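Local atomic coordinates of N-acylethanolamine-hydrolyzing acid amidase subunit beta (Caenorhabditis elegans, PDB entry 6DY3), a protein that probably hydrolyses bioactive fatty acid amides such as N-palmitoylethanolamine to ethanolamine and free fatty acids, as the beta subunit of an autocatalytically cleaved heterodimer. Residues N18-T24 with N206-S212; Q59-S65 with P217-A223; A70-G74 with S138-W142. All blocks are in the same frame, centred on the assembly; numbering follows the deposited sequence.

In the fold
The segments follow one another as 18-24, 59-65, 70-74, 138-142, 206-212 and 217-223, so contacts 1 and 2 interlace along the chain while contact 3 is nested within the loop each closes. Contact 1 pairs neighbouring strands 13-20 and 209-215 of the five-stranded sheet, whose strand 2-7 starts directly after Cys1. Contacts 2 and 3 both reach the seven-stranded sheet on opposite sides of the chain's centre, about 28 Å apart between centres. Contact 1 lies about 25 and 20 Å from contacts 2 and 3, centre to centre. Strand 209-215 leads from contact 1 towards helix 222-226 at contact 2, so the C-terminal part is tied to both sheets of this Ntn-hydrolase subunit.

Contact 1. Residues N18-T24 with N206-S212; sequences NLDYDMT and NNLTVFS
An antiparallel strand pair beside the probable nucleophile Cys1 joins strands 13-20 and 209-215 in the five-stranded sheet. Strand pieces 18-20 and 209-212 approach to 4.6 Å with axes at 165°. Asn18 faces Ser212 and Asp20 faces Thr209 as non-hydrogen-bonded pairs (CA to CA 4.5 and 4.2 Å). One residue separates the first strand's two positions but two separate the second's. Val210 takes up the extra length with helical phi/psi of -83/-56°, followed by extended Phe211, as in a classic beta bulge.

The backbone bonds are Leu19 N to Phe211 O (3.1 Å), Val210 N to Leu19 O (2.7 Å) and Tyr21 N to Leu208 O (3.0 Å). On the polar face, Ser212 OG donates to Asn18 OD1 (2.7 Å) and Thr209 OG1 to Asp20 OD2 (2.7 Å). Asp20, chi1 m, suits this place because OD1 also meets Arg174 and the amino group of Cys1.

On the other face Leu19 (chi1 t) lays CB 3.7 Å from the Phe211 ring centroid, a CH-pi contact, while Leu19 CD2 reaches Phe211 CE2 at 3.5 Å. Phe49 and Leu47 of strand 41-49 complete this apolar patch. Tyr21 CB packs 3.5 Å from Val210 CG2.

A type I turn, Asn206 to Thr209, leads into the second strand, and Asn206 OD1 accepts Leu208 N (2.9 Å) in an Asx turn. Thr24 OG1 donates to Tyr21 O (2.6 Å). Thr24 CG2 lies 3.4 Å from Leu208 O. An acidic side chain beside the N-terminal nucleophile on a central strand fits the Ntn-hydrolase fold.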
loop_
_atom_site.group_PDB
_atom_site.type_symbol
_atom_site.label_atom_id
_atom_site.label_comp_id
_atom_site.label_asym_id
_atom_site.label_seq_id
_atom_site.Cartn_x
_atom_site.Cartn_y
_atom_site.Cartn_z
ATOM N N ASN B 18 7.221 -3.751 -4.491
ATOM C CA ASN B 18 7.624 -2.582 -5.256
ATOM C C ASN B 18 6.399 -1.714 -5.488
ATOM O O ASN B 18 5.322 -2.228 -5.793
ATOM C CB ASN B 18 8.238 -2.976 -6.598
ATOM C CG ASN B 18 9.698 -3.361 -6.491
ATOM O OD1 ASN B 18 10.243 -3.485 -5.395
ATOM N ND2 ASN B 18 10.341 -3.560 -7.635
ATOM N N LEU B 19 6.558 -0.406 -5.317
ATOM C CA LEU B 19 5.483 0.551 -5.556
ATOM C C LEU B 19 5.804 1.333 -6.826
ATOM O O LEU B 19 6.787 2.082 -6.867
ATOM C CB LEU B 19 5.312 1.493 -4.371
ATOM C CG LEU B 19 4.110 2.425 -4.536
ATOM C CD1 LEU B 19 2.884 1.781 -3.915
ATOM C CD2 LEU B 19 4.387 3.797 -3.942
ATOM N N ASP B 20 4.985 1.156 -7.858
ATOM C CA ASP B 20 5.112 1.917 -9.094
ATOM C C ASP B 20 4.043 3.003 -9.132
ATOM O O ASP B 20 2.855 2.731 -8.930
ATOM C CB ASP B 20 4.997 1.002 -10.316
ATOM C CG ASP B 20 6.092 -0.072 -10.359
ATOM O OD1 ASP B 20 5.832 -1.173 -10.888
ATOM O OD2 ASP B 20 7.212 0.176 -9.861
ATOM N N TYR B 21 4.472 4.231 -9.398
ATOM C CA TYR B 21 3.625 5.408 -9.301
ATOM C C TYR B 21 3.972 6.327 -10.456
ATOM O O TYR B 21 5.151 6.624 -10.672
ATOM C CB TYR B 21 3.858 6.114 -7.964
ATOM C CG TYR B 21 2.717 6.950 -7.440
ATOM C CD1 TYR B 21 1.653 6.365 -6.762
ATOM C CD2 TYR B 21 2.728 8.334 -7.583
ATOM C CE1 TYR B 21 0.624 7.129 -6.261
ATOM C CE2 TYR B 21 1.695 9.114 -7.081
ATOM C CZ TYR B 21 0.649 8.506 -6.422
ATOM O OH TYR B 21 -0.372 9.284 -5.923
ATOM N N ASP B 22 2.957 6.768 -11.202
ATOM C CA ASP B 22 3.208 7.600 -12.376
ATOM C C ASP B 22 3.878 8.911 -11.994
ATOM O O ASP B 22 4.719 9.427 -12.737
ATOM C CB ASP B 22 1.900 7.875 -13.110
ATOM C CG ASP B 22 2.123 8.302 -14.534
ATOM O OD1 ASP B 22 2.180 9.527 -14.790
ATOM O OD2 ASP B 22 2.253 7.408 -15.397
ATOM N N MET B 23 3.519 9.459 -10.838
ATOM C CA MET B 23 4.092 10.709 -10.342
ATOM C C MET B 23 5.347 10.406 -9.521
ATOM O O MET B 23 5.467 10.740 -8.345
ATOM C CB MET B 23 3.044 11.452 -9.523
ATOM C CG MET B 23 3.275 12.922 -9.342
ATOM S SD MET B 23 1.913 13.605 -8.373
ATOM C CE MET B 23 2.372 13.097 -6.718
ATOM N N THR B 24 6.312 9.788 -10.206
ATOM C CA THR B 24 7.373 9.041 -9.535
ATOM C C THR B 24 8.258 9.947 -8.681
ATOM O O THR B 24 8.381 9.753 -7.466
ATOM C CB THR B 24 8.214 8.311 -10.584
ATOM O OG1 THR B 24 7.352 7.704 -11.557
ATOM C CG2 THR B 24 9.056 7.242 -9.929
ATOM N N ASN B 206 11.657 -0.445 -12.381
ATOM C CA ASN B 206 11.487 0.253 -13.648
ATOM C C ASN B 206 11.461 1.757 -13.389
ATOM O O ASN B 206 11.658 2.217 -12.263
ATOM C CB ASN B 206 10.223 -0.222 -14.362
ATOM C CG ASN B 206 9.001 -0.087 -13.505
ATOM O OD1 ASN B 206 8.520 1.025 -13.283
ATOM N ND2 ASN B 206 8.486 -1.215 -13.007
ATOM N N ASN B 207 11.227 2.527 -14.456
ATOM C CA ASN B 207 11.298 3.984 -14.358
ATOM C C ASN B 207 10.258 4.552 -13.397
ATOM O O ASN B 207 10.453 5.646 -12.854
ATOM C CB ASN B 207 11.119 4.609 -15.742
ATOM C CG ASN B 207 12.304 4.364 -16.651
ATOM O OD1 ASN B 207 13.443 4.270 -16.190
ATOM N ND2 ASN B 207 12.045 4.259 -17.954
ATOM N N LEU B 208 9.143 3.853 -13.194
ATOM C CA LEU B 208 8.085 4.349 -12.322
ATOM C C LEU B 208 8.206 3.855 -10.890
ATOM O O LEU B 208 7.414 4.271 -10.041
ATOM C CB LEU B 208 6.715 3.949 -12.881
ATOM C CG LEU B 208 6.437 4.431 -14.304
ATOM C CD1 LEU B 208 5.043 4.040 -14.717
ATOM C CD2 LEU B 208 6.627 5.933 -14.427
ATOM N N THR B 209 9.177 2.998 -10.589
ATOM C CA THR B 209 9.284 2.437 -9.249
ATOM C C THR B 209 9.713 3.522 -8.264
ATOM O O THR B 209 10.772 4.135 -8.428
ATOM C CB THR B 209 10.269 1.273 -9.238
ATOM O OG1 THR B 209 9.918 0.333 -10.260
ATOM C CG2 THR B 209 10.242 0.572 -7.889
ATOM N N VAL B 210 8.874 3.766 -7.254
ATOM C CA VAL B 210 9.195 4.751 -6.224
ATOM C C VAL B 210 10.099 4.141 -5.164
ATOM O O VAL B 210 11.181 4.662 -4.866
ATOM C CB VAL B 210 7.906 5.322 -5.601
ATOM C CG1 VAL B 210 8.230 6.214 -4.396
ATOM C CG2 VAL B 210 7.131 6.100 -6.636
ATOM N N PHE B 211 9.659 3.037 -4.561
ATOM C CA PHE B 211 10.457 2.364 -3.551
ATOM C C PHE B 211 10.331 0.857 -3.696
ATOM O O PHE B 211 9.393 0.338 -4.304
ATOM C CB PHE B 211 10.065 2.777 -2.122
ATOM C CG PHE B 211 8.661 2.391 -1.722
ATOM C CD1 PHE B 211 8.348 1.084 -1.389
ATOM C CD2 PHE B 211 7.677 3.355 -1.610
ATOM C CE1 PHE B 211 7.074 0.742 -1.007
ATOM C CE2 PHE B 211 6.399 3.016 -1.217
ATOM C CZ PHE B 211 6.098 1.712 -0.913
ATOM N N SER B 212 11.300 0.168 -3.107
ATOM C CA SER B 212 11.287 -1.277 -2.937
ATOM C C SER B 212 11.431 -1.562 -1.450
ATOM O O SER B 212 12.219 -0.903 -0.766
ATOM C CB SER B 212 12.429 -1.951 -3.709
ATOM O OG SER B 212 12.318 -1.772 -5.105
#

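Contact 2. Residues Q59-S65 with P217-A223; sequences QRPGEYS and PGLPDSA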
loop_
_atom_site.group_PDB
_atom_site.type_symbol
_atom_site.label_atom_id
_atom_site.label_comp_id
_atom_site.label_asym_id
_atom_site.label_seq_id
_atom_site.Cartn_x
_atom_site.Cartn_y
_atom_site.Cartn_z
ATOM N N GLN B 59 2.760 -3.536 8.360
ATOM C CA GLN B 59 3.164 -4.729 9.088
ATOM C C GLN B 59 2.656 -4.667 10.521
ATOM O O GLN B 59 2.765 -3.634 11.189
ATOM C CB GLN B 59 4.689 -4.878 9.092
ATOM C CG GLN B 59 5.190 -6.120 9.801
ATOM C CD GLN B 59 6.696 -6.132 9.944
ATOM O OE1 GLN B 59 7.374 -6.979 9.365
ATOM N NE2 GLN B 59 7.230 -5.198 10.730
ATOM N N ARG B 60 2.110 -5.788 10.989
ATOM C CA ARG B 60 1.840 -5.982 12.405
ATOM C C ARG B 60 3.014 -6.774 12.974
ATOM O O ARG B 60 3.053 -8.004 12.822
ATOM C CB ARG B 60 0.525 -6.736 12.604
ATOM C CG ARG B 60 0.155 -7.017 14.045
ATOM C CD ARG B 60 -0.630 -5.878 14.657
ATOM N NE ARG B 60 -1.380 -6.304 15.836
ATOM C CZ ARG B 60 -2.167 -5.508 16.550
ATOM N NH1 ARG B 60 -2.317 -4.233 16.211
ATOM N NH2 ARG B 60 -2.808 -5.986 17.608
ATOM N N PRO B 61 3.983 -6.138 13.633
ATOM C CA PRO B 61 5.247 -6.828 13.923
ATOM C C PRO B 61 5.031 -8.147 14.651
ATOM O O PRO B 61 4.246 -8.241 15.596
ATOM C CB PRO B 61 6.019 -5.816 14.777
ATOM C CG PRO B 61 4.986 -4.857 15.275
ATOM C CD PRO B 61 3.946 -4.789 14.216
ATOM N N GLY B 62 5.719 -9.183 14.175
ATOM C CA GLY B 62 5.616 -10.503 14.750
ATOM C C GLY B 62 4.428 -11.319 14.288
ATOM O O GLY B 62 4.378 -12.520 14.573
ATOM N N GLU B 63 3.471 -10.722 13.580
ATOM C CA GLU B 63 2.221 -11.404 13.260
ATOM C C GLU B 63 1.980 -11.501 11.761
ATOM O O GLU B 63 1.840 -12.612 11.241
ATOM C CB GLU B 63 1.057 -10.699 13.965
ATOM C CG GLU B 63 1.205 -10.666 15.488
ATOM C CD GLU B 63 1.079 -12.049 16.134
ATOM O OE1 GLU B 63 0.711 -13.017 15.434
ATOM O OE2 GLU B 63 1.354 -12.168 17.348
ATOM N N TYR B 64 1.902 -10.381 11.048
ATOM C CA TYR B 64 1.649 -10.436 9.616
ATOM C C TYR B 64 2.030 -9.109 8.976
ATOM O O TYR B 64 2.171 -8.084 9.650
ATOM C CB TYR B 64 0.181 -10.747 9.316
ATOM C CG TYR B 64 -0.775 -9.684 9.805
ATOM C CD1 TYR B 64 -1.221 -8.682 8.953
ATOM C CD2 TYR B 64 -1.232 -9.678 11.114
ATOM C CE1 TYR B 64 -2.096 -7.711 9.388
ATOM C CE2 TYR B 64 -2.108 -8.707 11.557
ATOM C CZ TYR B 64 -2.536 -7.727 10.690
ATOM O OH TYR B 64 -3.408 -6.760 11.130
ATOM N N SER B 65 2.168 -9.144 7.654
ATOM C CA SER B 65 2.387 -7.952 6.854
ATOM C C SER B 65 1.400 -7.951 5.693
ATOM O O SER B 65 0.886 -8.995 5.283
ATOM C CB SER B 65 3.839 -7.871 6.340
ATOM O OG SER B 65 4.177 -9.009 5.574
ATOM N N PRO B 217 7.542 -10.505 8.747
ATOM C CA PRO B 217 6.873 -10.352 10.049
ATOM C C PRO B 217 7.265 -11.409 11.064
ATOM O O PRO B 217 7.164 -11.153 12.269
ATOM C CB PRO B 217 5.383 -10.435 9.688
ATOM C CG PRO B 217 5.340 -11.149 8.385
ATOM C CD PRO B 217 6.581 -10.752 7.658
ATOM N N GLY B 218 7.724 -12.580 10.626
ATOM C CA GLY B 218 8.083 -13.635 11.555
ATOM C C GLY B 218 9.376 -13.408 12.312
ATOM O O GLY B 218 9.644 -14.144 13.268
ATOM N N LEU B 219 10.181 -12.430 11.908
ATOM C CA LEU B 219 11.444 -12.185 12.581
ATOM C C LEU B 219 11.204 -11.756 14.029
ATOM O O LEU B 219 10.216 -11.080 14.333
ATOM C CB LEU B 219 12.234 -11.100 11.854
ATOM C CG LEU B 219 12.934 -11.472 10.544
ATOM C CD1 LEU B 219 13.599 -10.236 9.963
ATOM C CD2 LEU B 219 13.954 -12.589 10.731
ATOM N N PRO B 220 12.102 -12.120 14.946
ATOM C CA PRO B 220 11.985 -11.601 16.318
ATOM C C PRO B 220 12.188 -10.100 16.413
ATOM O O PRO B 220 11.796 -9.499 17.421
ATOM C CB PRO B 220 13.078 -12.364 17.077
ATOM C CG PRO B 220 14.053 -12.776 16.029
ATOM C CD PRO B 220 13.248 -13.035 14.798
ATOM N N ASP B 221 12.787 -9.478 15.403
ATOM C CA ASP B 221 12.991 -8.037 15.350
ATOM C C ASP B 221 12.400 -7.465 14.065
ATOM O O ASP B 221 12.993 -6.600 13.413
ATOM C CB ASP B 221 14.477 -7.699 15.453
ATOM C CG ASP B 221 15.302 -8.358 14.355
ATOM O OD1 ASP B 221 14.987 -9.508 13.973
ATOM O OD2 ASP B 221 16.255 -7.717 13.859
ATOM N N SER B 222 11.212 -7.950 13.688
ATOM C CA SER B 222 10.621 -7.573 12.406
ATOM C C SER B 222 10.459 -6.064 12.297
ATOM O O SER B 222 10.656 -5.489 11.220
ATOM C CB SER B 222 9.272 -8.271 12.222
ATOM O OG SER B 222 8.364 -7.907 13.246
ATOM N N ALA B 223 10.102 -5.402 13.400
ATOM C CA ALA B 223 9.959 -3.951 13.364
ATOM C C ALA B 223 11.290 -3.276 13.067
ATOM O O ALA B 223 11.353 -2.346 12.258
ATOM C CB ALA B 223 9.385 -3.444 14.689
HETATM O O HOH W 1 9.757 -7.060 8.614
#
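In this contact the end of a beta-hairpin packs against the connection from strand 209-215 to helix 222-226 and the first turn of that helix. The hairpin joins strands 57-60 and 64-70 of the seven-stranded sheet, and Glu63 and Tyr64 both face Arg60 in a classic beta bulge: Arg60 O accepts Glu63 N at 2.9 Å and Tyr64 N at 3.2 Å. Gly62 makes the turn with phi near 82°, a value easiest for glycine, and its CA lies 3.0 Å from Pro217 O in a CA-H...O contact.

Pro217 is the main wedge. Its rigid ring sits against the second hairpin strand, CB 3.7 Å from Tyr64 C and CD 3.6 Å from Ser65 OG, a hydroxyl that is bonded to His15. At the start of the helix, Ala223 is small enough to let its CB meet Pro61 CB at 4.1 Å.

Gln59 extends (chi1 and chi2 both t) to Ser222: its NE2 makes a weak hydrogen bond to Ser222 O at 3.5 Å, while a water donates to Gln59 OE1 (2.5 Å) and to Ser222 O (3.2 Å). The contact thus combines a weak direct bond and a bridging water with van der Waals packing of Pro217 on Tyr64 and Ser65 and of Pro61 on Ser222 and Ala223.

Contact 3. Residues A70-G74 with S138-W142; sequences ARYSG and SRNRW
Two extended pieces of chain face each other across a gap spanned by arginine side chains: the loop after strand 64-70 and the end of strand 134-139. Their touching parts run 43° apart, with CA atoms 8.4 Å apart at Arg71 and Arg139 and 9.8 Å at Ser73 and Arg141. Residues 71-73 keep beta-type backbone angles, and a cis peptide bond precedes Trp142.

Guanidinium hydrogen bonds come first. Arg71 points its CB toward the other segment and is fully stretched (chi1 to chi3 all t), the reach that makes a long arginine suit this place. Its NH1 donates to Asn140 OD1 at 2.6 Å and, weakly, to Arg139 O at 3.0 Å; both acceptors lie near the guanidinium plane. Asn140, chi1 m, has CB leading away but brings its amide back, and its ND2 is held by Asn146. In the opposite direction Arg141 (chi1 m, then t, t) sends NH2 to Gly74 O at 3.0 Å.

Van der Waals packing is slight. Ser73 CB lies over one face of the Arg141 guanidinium, 3.4 Å from NH2, and Ser138 CB is 3.8 Å from Arg71 NH1; small serines leave room for the planar groups.

As a salt bridge, Arg71 NE meets Asp165. Long arginines thus bridge a loop and a strand end through carbonyl and amide acceptors, next to Asn163, which is probably important for activity and bonds to Ala70 O. Around the contact, Tyr123 of strand 122-127 touches Arg71 and Ser138, Tyr72 stacks on Phe104 of the alpha subunit, and helix 76-89 packs on Arg141 and Trp142.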
loop_
_atom_site.group_PDB
_atom_site.type_symbol
_atom_site.label_atom_id
_atom_site.label_comp_id
_atom_site.label_asym_id
_atom_site.label_seq_id
_atom_site.Cartn_x
_atom_site.Cartn_y
_atom_site.Cartn_z
ATOM N N ALA B 70 -3.426 -1.899 -6.623
ATOM C CA ALA B 70 -4.608 -1.502 -7.361
ATOM C C ALA B 70 -4.852 -2.495 -8.486
ATOM O O ALA B 70 -3.921 -3.107 -9.015
ATOM C CB ALA B 70 -4.445 -0.092 -7.920
ATOM N N ARG B 71 -6.122 -2.671 -8.834
ATOM C CA ARG B 71 -6.527 -3.635 -9.849
ATOM C C ARG B 71 -7.232 -2.871 -10.956
ATOM O O ARG B 71 -8.267 -2.239 -10.717
ATOM C CB ARG B 71 -7.443 -4.705 -9.253
ATOM C CG ARG B 71 -7.618 -5.937 -10.099
ATOM C CD ARG B 71 -8.475 -6.942 -9.359
ATOM N NE ARG B 71 -8.682 -8.170 -10.115
ATOM C CZ ARG B 71 -9.484 -9.152 -9.722
ATOM N NH1 ARG B 71 -10.154 -9.042 -8.582
ATOM N NH2 ARG B 71 -9.618 -10.242 -10.465
ATOM N N TYR B 72 -6.669 -2.930 -12.158
ATOM C CA TYR B 72 -7.187 -2.206 -13.310
ATOM C C TYR B 72 -7.665 -3.203 -14.351
ATOM O O TYR B 72 -6.873 -3.993 -14.876
ATOM C CB TYR B 72 -6.123 -1.282 -13.912
ATOM C CG TYR B 72 -5.475 -0.364 -12.906
ATOM C CD1 TYR B 72 -6.206 0.648 -12.294
ATOM C CD2 TYR B 72 -4.127 -0.494 -12.581
ATOM C CE1 TYR B 72 -5.621 1.498 -11.374
ATOM C CE2 TYR B 72 -3.529 0.352 -11.664
ATOM C CZ TYR B 72 -4.283 1.350 -11.062
ATOM O OH TYR B 72 -3.708 2.202 -10.144
ATOM N N SER B 73 -8.950 -3.148 -14.660
ATOM C CA SER B 73 -9.542 -3.963 -15.704
ATOM C C SER B 73 -9.986 -3.037 -16.830
ATOM O O SER B 73 -9.829 -1.813 -16.757
ATOM C CB SER B 73 -10.712 -4.781 -15.149
ATOM O OG SER B 73 -10.301 -5.610 -14.070
ATOM N N GLY B 74 -10.526 -3.623 -17.887
ATOM C CA GLY B 74 -11.014 -2.841 -18.997
ATOM C C GLY B 74 -12.253 -2.053 -18.614
ATOM O O GLY B 74 -12.725 -2.062 -17.477
ATOM N N SER B 138 -8.126 -11.419 -3.844
ATOM C CA SER B 138 -8.612 -10.710 -5.020
ATOM C C SER B 138 -9.956 -10.082 -4.681
ATOM O O SER B 138 -10.962 -10.786 -4.553
ATOM C CB SER B 138 -8.740 -11.656 -6.210
ATOM O OG SER B 138 -7.500 -12.280 -6.474
ATOM N N ARG B 139 -9.969 -8.761 -4.531
ATOM C CA ARG B 139 -11.216 -8.024 -4.367
ATOM C C ARG B 139 -11.807 -7.811 -5.752
ATOM O O ARG B 139 -11.232 -7.093 -6.580
ATOM C CB ARG B 139 -10.973 -6.696 -3.655
ATOM C CG ARG B 139 -10.400 -6.842 -2.251
ATOM C CD ARG B 139 -11.298 -7.687 -1.352
ATOM N NE ARG B 139 -12.702 -7.295 -1.435
ATOM C CZ ARG B 139 -13.639 -7.683 -0.579
ATOM N NH1 ARG B 139 -13.333 -8.471 0.437
ATOM N NH2 ARG B 139 -14.886 -7.275 -0.741
ATOM N N ASN B 140 -12.955 -8.428 -6.006
ATOM C CA ASN B 140 -13.569 -8.408 -7.324
ATOM C C ASN B 140 -14.623 -7.315 -7.396
ATOM O O ASN B 140 -14.999 -6.707 -6.394
ATOM C CB ASN B 140 -14.193 -9.770 -7.649
ATOM C CG ASN B 140 -13.185 -10.898 -7.613
ATOM O OD1 ASN B 140 -12.077 -10.771 -8.132
ATOM N ND2 ASN B 140 -13.560 -12.009 -6.988
ATOM N N ARG B 141 -15.093 -7.070 -8.613
ATOM C CA ARG B 141 -16.188 -6.146 -8.842
ATOM C C ARG B 141 -17.491 -6.781 -8.326
ATOM O O ARG B 141 -17.933 -7.791 -8.890
ATOM C CB ARG B 141 -16.315 -5.814 -10.323
ATOM C CG ARG B 141 -15.168 -4.982 -10.857
ATOM C CD ARG B 141 -15.288 -4.796 -12.355
ATOM N NE ARG B 141 -14.344 -3.806 -12.868
ATOM C CZ ARG B 141 -14.162 -3.546 -14.162
ATOM N NH1 ARG B 141 -14.856 -4.211 -15.079
ATOM N NH2 ARG B 141 -13.284 -2.619 -14.539
ATOM N N TRP B 142 -18.120 -6.235 -7.277
ATOM C CA TRP B 142 -17.658 -5.064 -6.511
ATOM C C TRP B 142 -17.715 -5.340 -5.020
ATOM O O TRP B 142 -17.481 -4.442 -4.213
ATOM C CB TRP B 142 -18.511 -3.840 -6.846
ATOM C CG TRP B 142 -18.431 -3.429 -8.287
ATOM C CD1 TRP B 142 -19.275 -3.797 -9.291
ATOM C CD2 TRP B 142 -17.457 -2.562 -8.882
ATOM N NE1 TRP B 142 -18.885 -3.221 -10.474
ATOM C CE2 TRP B 142 -17.769 -2.459 -10.251
ATOM C CE3 TRP B 142 -16.350 -1.866 -8.389
ATOM C CZ2 TRP B 142 -17.019 -1.684 -11.133
ATOM C CZ3 TRP B 142 -15.604 -1.101 -9.266
ATOM C CH2 TRP B 142 -15.942 -1.016 -10.624
#